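Local coordinates for BH1974 protein (Bacillus halodurans, PDB 3ON5), which probably serves as an XdhC-like accessory protein in the maturation of molybdenum hydroxylases such as xanthine dehydrogenase, at residues R201-G206 against F258-D263; F265-T270 against L288-I293; H271-D276 against K297-R302. All coordinates share one frame; numbering follows the deposited sequence.

Contact 1: R201-G206 against F258-D263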
# COMPACT_ATOMS: atom_id res chain seq x y z
N ARG A 201 -32.91 -5.15 11.51
CA ARG A 201 -32.99 -3.75 11.90
C ARG A 201 -32.74 -3.56 13.37
O ARG A 201 -33.22 -4.34 14.18
CB ARG A 201 -34.36 -3.19 11.54
CG ARG A 201 -34.36 -2.45 10.23
CD ARG A 201 -35.67 -2.57 9.50
NE ARG A 201 -36.86 -2.20 10.27
CZ ARG A 201 -37.53 -1.07 10.09
NH1 ARG A 201 -37.13 -0.18 9.18
NH2 ARG A 201 -38.65 -0.84 10.78
N LEU A 202 -31.96 -2.53 13.70
CA LEU A 202 -31.65 -2.12 15.06
C LEU A 202 -32.06 -0.68 15.23
O LEU A 202 -31.44 0.21 14.63
CB LEU A 202 -30.17 -2.33 15.39
CG LEU A 202 -29.74 -1.93 16.80
CD1 LEU A 202 -30.31 -2.87 17.84
CD2 LEU A 202 -28.23 -1.89 16.90
N ILE A 203 -33.15 -0.48 15.99
CA ILE A 203 -33.75 0.83 16.23
C ILE A 203 -33.24 1.32 17.58
O ILE A 203 -33.58 0.75 18.62
CB ILE A 203 -35.30 0.74 16.14
CG1 ILE A 203 -35.73 0.02 14.84
CG2 ILE A 203 -35.95 2.15 16.28
CD1 ILE A 203 -37.13 -0.35 14.69
N ILE A 204 -32.40 2.37 17.54
CA ILE A 204 -31.75 2.95 18.72
C ILE A 204 -32.43 4.27 19.11
O ILE A 204 -32.49 5.21 18.31
CB ILE A 204 -30.24 3.15 18.48
CG1 ILE A 204 -29.58 1.83 18.02
CG2 ILE A 204 -29.58 3.71 19.74
CD1 ILE A 204 -28.18 1.96 17.41
N PHE A 205 -32.94 4.31 20.34
CA PHE A 205 -33.55 5.48 20.97
C PHE A 205 -32.50 6.15 21.83
O PHE A 205 -32.11 5.60 22.87
CB PHE A 205 -34.80 5.10 21.76
CG PHE A 205 -35.99 4.74 20.91
CD1 PHE A 205 -36.87 5.72 20.47
CD2 PHE A 205 -36.26 3.42 20.59
CE1 PHE A 205 -37.98 5.39 19.70
CE2 PHE A 205 -37.37 3.09 19.81
CZ PHE A 205 -38.22 4.08 19.37
N GLY A 206 -31.99 7.27 21.34
CA GLY A 206 -30.96 8.05 22.00
C GLY A 206 -29.80 8.33 21.07
O GLY A 206 -29.43 7.47 20.27
N PHE A 258 -42.96 6.14 12.57
CA PHE A 258 -42.10 5.03 12.12
C PHE A 258 -42.63 3.68 12.61
O PHE A 258 -42.75 3.43 13.81
CB PHE A 258 -40.67 5.24 12.63
CG PHE A 258 -39.59 4.29 12.11
CD1 PHE A 258 -39.41 3.04 12.69
CD2 PHE A 258 -38.66 4.72 11.16
CE1 PHE A 258 -38.39 2.20 12.26
CE2 PHE A 258 -37.64 3.88 10.73
CZ PHE A 258 -37.51 2.62 11.28
N LEU A 259 -42.93 2.79 11.65
CA LEU A 259 -43.42 1.44 11.92
C LEU A 259 -42.29 0.52 12.38
O LEU A 259 -41.25 0.39 11.71
CB LEU A 259 -44.10 0.87 10.67
CG LEU A 259 -44.50 -0.60 10.68
CD1 LEU A 259 -45.58 -0.90 11.74
CD2 LEU A 259 -44.97 -1.02 9.31
N ILE A 260 -42.51 -0.12 13.53
CA ILE A 260 -41.60 -1.07 14.14
C ILE A 260 -42.22 -2.45 13.94
O ILE A 260 -43.33 -2.71 14.40
CB ILE A 260 -41.30 -0.74 15.63
CG1 ILE A 260 -40.63 0.66 15.75
CG2 ILE A 260 -40.40 -1.83 16.23
CD1 ILE A 260 -40.38 1.16 17.15
N ARG A 261 -41.53 -3.29 13.18
CA ARG A 261 -42.01 -4.62 12.86
C ARG A 261 -41.62 -5.60 14.00
O ARG A 261 -40.77 -5.26 14.82
CB ARG A 261 -41.45 -5.05 11.50
CG ARG A 261 -41.85 -4.09 10.37
CD ARG A 261 -41.55 -4.63 9.00
NE ARG A 261 -40.13 -4.97 8.84
CZ ARG A 261 -39.21 -4.16 8.34
NH1 ARG A 261 -39.54 -2.93 7.94
NH2 ARG A 261 -37.96 -4.57 8.21
N PRO A 262 -42.26 -6.78 14.11
CA PRO A 262 -41.95 -7.68 15.24
C PRO A 262 -40.55 -8.31 15.16
O PRO A 262 -40.02 -8.72 16.20
CB PRO A 262 -43.02 -8.77 15.13
CG PRO A 262 -44.09 -8.18 14.27
CD PRO A 262 -43.34 -7.35 13.29
N ASP A 263 -39.94 -8.38 13.95
CA ASP A 263 -38.62 -8.97 13.76
C ASP A 263 -37.48 -7.93 14.02
O ASP A 263 -36.30 -8.26 13.88
CB ASP A 263 -38.49 -9.56 12.34
CG ASP A 263 -38.70 -8.61 11.16
OD1 ASP A 263 -39.70 -7.86 11.18
OD2 ASP A 263 -37.94 -8.71 10.16
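I203 of strand 200-205 packs on F258 and I260, in the loop that follows helix 251-257, and the F205 ring reaches I260, along one side of the parallel sheet of a Rossmann domain. The strand lies mid-sheet, and G206 begins the glycine-rich turn that follows the first strand in this fold. The tight part is apolar. I203 CG1 stands anti to the carbonyl carbon (chi1 -50°), which carries CD1 into the gap between the two loop side chains: CD1 lies 3.7 Å from F258 CE1 and 3.8 Å from I260 CG1. Further on, I260 CD1 meets the F205 ring at its edge, 4.3 Å from CZ. F254 of the helix completes this cluster, its ring stacked on F258 and nearly perpendicular to F205. Toward solvent the contact loosens into long polar chains. R201 reaches across with its guanidinium plane nearly parallel to the F258 ring (5°), but meets it obliquely and makes no stack. R261 NH1 lies over the centre of one face of that guanidinium, 3.5 Å from R201 CZ. Acids accompany the two arginines: D264 takes R201 NE in a salt bridge, and D263 makes a long one to R261. At the guanidinium edge, in its plane, R201 NH2 gives L259 O a weak, bent hydrogen bond of 3.0 Å (121° at the hydrogen).

Contact 2: F265-T270 against L288-I293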
# COMPACT_ATOMS: atom_id res chain seq x y z
N PHE A 265 -35.13 -5.13 16.37
CA PHE A 265 -34.37 -5.04 17.62
C PHE A 265 -34.41 -3.60 18.12
O PHE A 265 -34.04 -2.68 17.40
CB PHE A 265 -32.90 -5.51 17.41
CG PHE A 265 -32.75 -6.95 16.99
CD1 PHE A 265 -32.90 -7.32 15.65
CD2 PHE A 265 -32.43 -7.93 17.91
CE1 PHE A 265 -32.80 -8.66 15.27
CE2 PHE A 265 -32.31 -9.27 17.52
CZ PHE A 265 -32.50 -9.62 16.20
N VAL A 266 -34.88 -3.41 19.35
CA VAL A 266 -34.98 -2.07 19.92
C VAL A 266 -33.96 -1.92 21.05
O VAL A 266 -33.77 -2.84 21.86
CB VAL A 266 -36.42 -1.71 20.39
CG1 VAL A 266 -36.46 -0.32 21.02
CG2 VAL A 266 -37.41 -1.80 19.22
N LEU A 267 -33.33 -0.74 21.10
CA LEU A 267 -32.35 -0.36 22.09
C LEU A 267 -32.69 1.03 22.63
O LEU A 267 -32.65 2.01 21.88
CB LEU A 267 -30.99 -0.40 21.40
CG LEU A 267 -29.75 -0.79 22.18
CD1 LEU A 267 -29.97 -2.00 23.06
CD2 LEU A 267 -28.71 -1.12 21.22
N ILE A 268 -33.15 1.08 23.89
CA ILE A 268 -33.60 2.28 24.61
C ILE A 268 -32.43 2.80 25.44
O ILE A 268 -32.07 2.19 26.46
CB ILE A 268 -34.85 1.95 25.49
CG1 ILE A 268 -35.93 1.16 24.73
CG2 ILE A 268 -35.43 3.21 26.10
CD1 ILE A 268 -37.16 0.75 25.58
N MSE A 269 -31.81 3.92 25.02
CA MSE A 269 -30.65 4.46 25.75
C MSE A 269 -30.60 5.98 25.66
O MSE A 269 -29.57 6.55 25.26
CB MSE A 269 -29.35 3.85 25.24
CG MSE A 269 -29.30 3.68 23.72
SE MSE A 269 -27.70 2.72 23.23
CE MSE A 269 -27.84 1.25 24.44
N THR A 270 -31.71 6.62 26.09
CA THR A 270 -31.86 8.07 26.04
C THR A 270 -31.27 8.73 27.27
O THR A 270 -30.95 9.92 27.21
CB THR A 270 -33.34 8.49 25.88
OG1 THR A 270 -34.03 8.30 27.12
CG2 THR A 270 -34.06 7.77 24.75
N LEU A 288 -42.14 -8.20 19.99
CA LEU A 288 -40.81 -7.76 19.51
C LEU A 288 -39.75 -8.81 19.73
O LEU A 288 -39.78 -9.55 20.72
CB LEU A 288 -40.36 -6.45 20.18
CG LEU A 288 -40.63 -5.17 19.43
CD1 LEU A 288 -40.74 -4.01 20.38
CD2 LEU A 288 -39.58 -4.91 18.38
N ARG A 289 -38.80 -8.86 18.80
CA ARG A 289 -37.65 -9.75 18.80
C ARG A 289 -36.78 -9.49 20.03
O ARG A 289 -36.39 -10.43 20.72
CB ARG A 289 -36.86 -9.52 17.50
CG ARG A 289 -35.69 -10.44 17.24
CD ARG A 289 -36.07 -11.81 16.73
NE ARG A 289 -34.89 -12.61 16.38
CZ ARG A 289 -34.30 -12.58 15.19
NH1 ARG A 289 -34.77 -11.80 14.22
NH2 ARG A 289 -33.23 -13.33 14.95
N TYR A 290 -36.53 -8.19 20.33
CA TYR A 290 -35.64 -7.74 21.39
C TYR A 290 -35.91 -6.30 21.86
O TYR A 290 -36.10 -5.43 21.00
CB TYR A 290 -34.21 -7.82 20.80
CG TYR A 290 -33.10 -7.28 21.66
CD1 TYR A 290 -32.45 -8.09 22.57
CD2 TYR A 290 -32.64 -5.97 21.51
CE1 TYR A 290 -31.40 -7.62 23.35
CE2 TYR A 290 -31.61 -5.47 22.29
CZ TYR A 290 -30.98 -6.31 23.20
OH TYR A 290 -29.95 -5.84 23.96
N ILE A 291 -35.87 -6.04 23.20
CA ILE A 291 -35.95 -4.72 23.84
C ILE A 291 -34.85 -4.66 24.89
O ILE A 291 -34.88 -5.42 25.86
CB ILE A 291 -37.33 -4.31 24.45
CG1 ILE A 291 -38.49 -4.46 23.45
CG2 ILE A 291 -37.26 -2.89 25.05
CD1 ILE A 291 -39.86 -4.37 24.12
N GLY A 292 -33.88 -3.80 24.65
CA GLY A 292 -32.76 -3.64 25.55
C GLY A 292 -32.79 -2.24 26.13
O GLY A 292 -32.90 -1.27 25.38
N ILE A 293 -32.74 -2.14 27.48
CA ILE A 293 -32.78 -0.83 28.13
C ILE A 293 -31.51 -0.66 28.94
O ILE A 293 -31.20 -1.47 29.81
CB ILE A 293 -34.05 -0.59 29.00
CG1 ILE A 293 -35.31 -1.07 28.29
CG2 ILE A 293 -34.14 0.89 29.43
CD1 ILE A 293 -36.53 -0.98 29.13
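G292 O receives I268 N in a 2.8 Å hydrogen bond and has the CA of L267 as a second, weaker donor. V266 O is held in the same twofold way, by G292 N at 3.0 Å and by the CA of I291, while V266 N bonds to Y290 O at 2.9 Å. These three bonds satisfy the groups of V266, I268, Y290 and G292 that face each other, and the strands run parallel, 13° apart. On one face of the sheet F265 packs its CD2 against Y290 CB. R289 bends at chi2 (78°), and its chain folds over the F265 ring: CG sits above one face, 3.8 Å from the centroid, in a CH-pi contact, and F265 CZ in turn lies over the centre of the R289 guanidinium. The two planes are 51° apart, so this is no parallel stack. Strands 265-268 and 290-293 are the two strands of a beta-alpha-beta crossover in the Rossmann sheet, joined by helix 273-283. That helix covers the face carrying V266, I268, I291 and I293, with L283 on V266 and L280 on I293. There I268 and I293 run alongside each other, and I268 CD1 touches both I291 CG2 (3.7 Å) and I293 CG1 (3.8 Å). V266 CG2 closes the row against L288 CD2. Helix 326-343 covers the opposite face, where I333 meets L267 and L337 meets Y290. L267 CD1 lies at the edge of the Y290 ring, in its plane, 3.9 Å from CE2. G292 brings no side chain to this face, and Y290 points its hydroxyl past it to a hydrogen bond with Q336 OE1.

Contact 3: H271-D276 against K297-R302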
# COMPACT_ATOMS: atom_id res chain seq x y z
N HIS A 271 -31.14 7.99 28.40
CA HIS A 271 -30.64 8.46 29.70
C HIS A 271 -31.64 9.43 30.34
O HIS A 271 -31.29 10.15 31.25
CB HIS A 271 -29.25 9.13 29.60
CG HIS A 271 -28.18 8.22 29.09
ND1 HIS A 271 -27.53 7.35 29.94
CD2 HIS A 271 -27.64 8.12 27.86
CE1 HIS A 271 -26.64 6.72 29.19
NE2 HIS A 271 -26.67 7.14 27.93
N HIS A 272 -32.89 9.44 29.83
CA HIS A 272 -34.03 10.25 30.28
C HIS A 272 -35.15 9.33 30.63
O HIS A 272 -35.68 8.66 29.75
CB HIS A 272 -34.47 11.27 29.21
CG HIS A 272 -33.50 12.39 28.99
ND1 HIS A 272 -32.32 12.19 28.26
CD2 HIS A 272 -33.59 13.69 29.34
CE1 HIS A 272 -31.72 13.37 28.24
NE2 HIS A 272 -32.44 14.30 28.87
N PHE A 273 -35.48 9.26 31.93
CA PHE A 273 -36.47 8.36 32.49
C PHE A 273 -37.83 8.49 31.80
O PHE A 273 -38.35 7.48 31.31
CB PHE A 273 -36.63 8.61 33.99
CG PHE A 273 -37.45 7.54 34.68
CD1 PHE A 273 -38.83 7.66 34.80
CD2 PHE A 273 -36.83 6.42 35.23
CE1 PHE A 273 -39.58 6.66 35.42
CE2 PHE A 273 -37.58 5.43 35.88
CZ PHE A 273 -38.95 5.56 35.97
N GLN A 274 -38.41 9.69 31.76
CA GLN A 274 -39.73 9.92 31.16
C GLN A 274 -39.75 9.49 29.68
O GLN A 274 -40.73 8.87 29.24
CB GLN A 274 -40.10 11.40 31.30
CG GLN A 274 -41.48 11.79 30.77
CD GLN A 274 -41.70 13.29 30.86
OE1 GLN A 274 -41.87 13.86 31.95
NE2 GLN A 274 -41.71 13.96 29.70
N LYS A 275 -38.65 9.79 28.93
CA LYS A 275 -38.52 9.43 27.52
C LYS A 275 -38.48 7.90 27.38
O LYS A 275 -39.29 7.35 26.63
CB LYS A 275 -37.26 10.07 26.89
CG LYS A 275 -37.25 11.60 26.82
CD LYS A 275 -38.16 12.19 25.78
CE LYS A 275 -38.19 13.70 25.83
NZ LYS A 275 -38.79 14.18 27.11
N ASP A 276 -37.60 7.21 28.15
CA ASP A 276 -37.47 5.75 28.17
C ASP A 276 -38.80 5.08 28.55
O ASP A 276 -39.17 4.07 27.95
CB ASP A 276 -36.37 5.31 29.15
CG ASP A 276 -34.96 5.66 28.74
OD1 ASP A 276 -34.75 6.02 27.56
OD2 ASP A 276 -34.05 5.49 29.56
N LYS A 297 -31.77 -3.09 36.67
CA LYS A 297 -33.05 -3.79 36.76
C LYS A 297 -34.06 -2.94 37.57
O LYS A 297 -35.23 -2.90 37.20
CB LYS A 297 -32.88 -5.18 37.39
N GLU A 298 -33.58 -2.26 38.64
CA GLU A 298 -34.39 -1.38 39.52
C GLU A 298 -34.98 -0.21 38.72
O GLU A 298 -36.16 0.11 38.92
CB GLU A 298 -33.54 -0.85 40.69
CG GLU A 298 -34.13 0.30 41.50
CD GLU A 298 -35.39 0.10 42.34
OE1 GLU A 298 -35.63 -1.04 42.80
OE2 GLU A 298 -36.12 1.09 42.57
N ARG A 299 -34.16 0.42 37.85
CA ARG A 299 -34.58 1.55 37.01
C ARG A 299 -35.66 1.11 36.05
O ARG A 299 -36.66 1.81 35.89
CB ARG A 299 -33.38 2.10 36.23
CG ARG A 299 -33.45 3.60 36.03
CD ARG A 299 -32.43 4.04 35.00
NE ARG A 299 -33.05 4.07 33.68
CZ ARG A 299 -33.48 5.17 33.07
NH1 ARG A 299 -33.28 6.36 33.63
NH2 ARG A 299 -34.06 5.10 31.89
N THR A 300 -35.47 -0.07 35.45
CA THR A 300 -36.36 -0.68 34.47
C THR A 300 -37.63 -1.19 35.21
O THR A 300 -38.70 -1.19 34.60
CB THR A 300 -35.59 -1.75 33.69
OG1 THR A 300 -34.59 -1.05 32.92
CG2 THR A 300 -36.46 -2.55 32.72
N ARG A 301 -37.53 -1.54 36.52
CA ARG A 301 -38.70 -1.88 37.34
C ARG A 301 -39.53 -0.61 37.57
O ARG A 301 -40.76 -0.65 37.50
CB ARG A 301 -38.32 -2.54 38.67
CG ARG A 301 -38.18 -4.06 38.58
CD ARG A 301 -38.07 -4.77 39.93
NE ARG A 301 -36.78 -4.57 40.61
CZ ARG A 301 -35.74 -5.40 40.54
NH1 ARG A 301 -35.80 -6.49 39.79
NH2 ARG A 301 -34.63 -5.12 41.20
N ARG A 302 -38.83 0.54 37.78
CA ARG A 302 -39.47 1.84 37.97
C ARG A 302 -40.10 2.29 36.65
O ARG A 302 -41.21 2.83 36.67
CB ARG A 302 -38.48 2.88 38.52
CG ARG A 302 -38.26 2.73 40.02
CD ARG A 302 -37.37 3.79 40.66
NE ARG A 302 -35.94 3.58 40.40
CZ ARG A 302 -35.20 4.32 39.58
NH1 ARG A 302 -35.73 5.37 38.96
NH2 ARG A 302 -33.91 4.04 39.40
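F273 and R299 sit in the first turns of helices 273-283 and 297-304, with their CA atoms 8.4 Å apart, too far for backbone contact, and side chains fill the interval. The F273 ring, its CG anti to the backbone N (chi1 -169°), reaches across to the neighbouring helix and meets it with its edge, CZ lying 3.5 Å from R302 C. R302 CB packs beside the same CZ at 3.7 Å, while R302 NH1 approaches CE2 obliquely at 3.6 Å. R299 comes the other way alongside F273, bringing one guanidinium face, toward its rim, against CD2, the planes 75° apart. Both helices start beyond the C-terminal ends of strands 265-268 and 290-293, which they follow in the Rossmann fold. D276 and R299 probably pair as a salt bridge, but the modelled OD2 and NH2 lie too close for its geometry to be trusted. A second subunit closes over this place: its D102 makes a salt bridge to R299 NH1, and its Y49 packs on R299. R302 NE is held within its own helix by E298 OE2, weakly, at 3.3 Å.

How the contacts relate
All three contacts belong to one Rossmann domain and differ with their depth in it. Contact 2 is the core, a pair of neighbouring strands held by backbone bonds and by aliphatic and aromatic packing. Contact 1 shares the sheet, since strands 200-205 and 265-268 are neighbours, probably bonded from I203 N to F265 O and from M269 N to F205 O, but its loop leads from apolar packing into charged chains at the surface. Contact 3 lies beyond the strand ends and relies on arginine chains packed round one phenyl ring, with a doubtful acid partner, buried partly by another subunit. Helix 273-283, which follows strand 265-268, and I293 packing on T300 join contacts 2 and 3; contacts 1 and 3 do not touch.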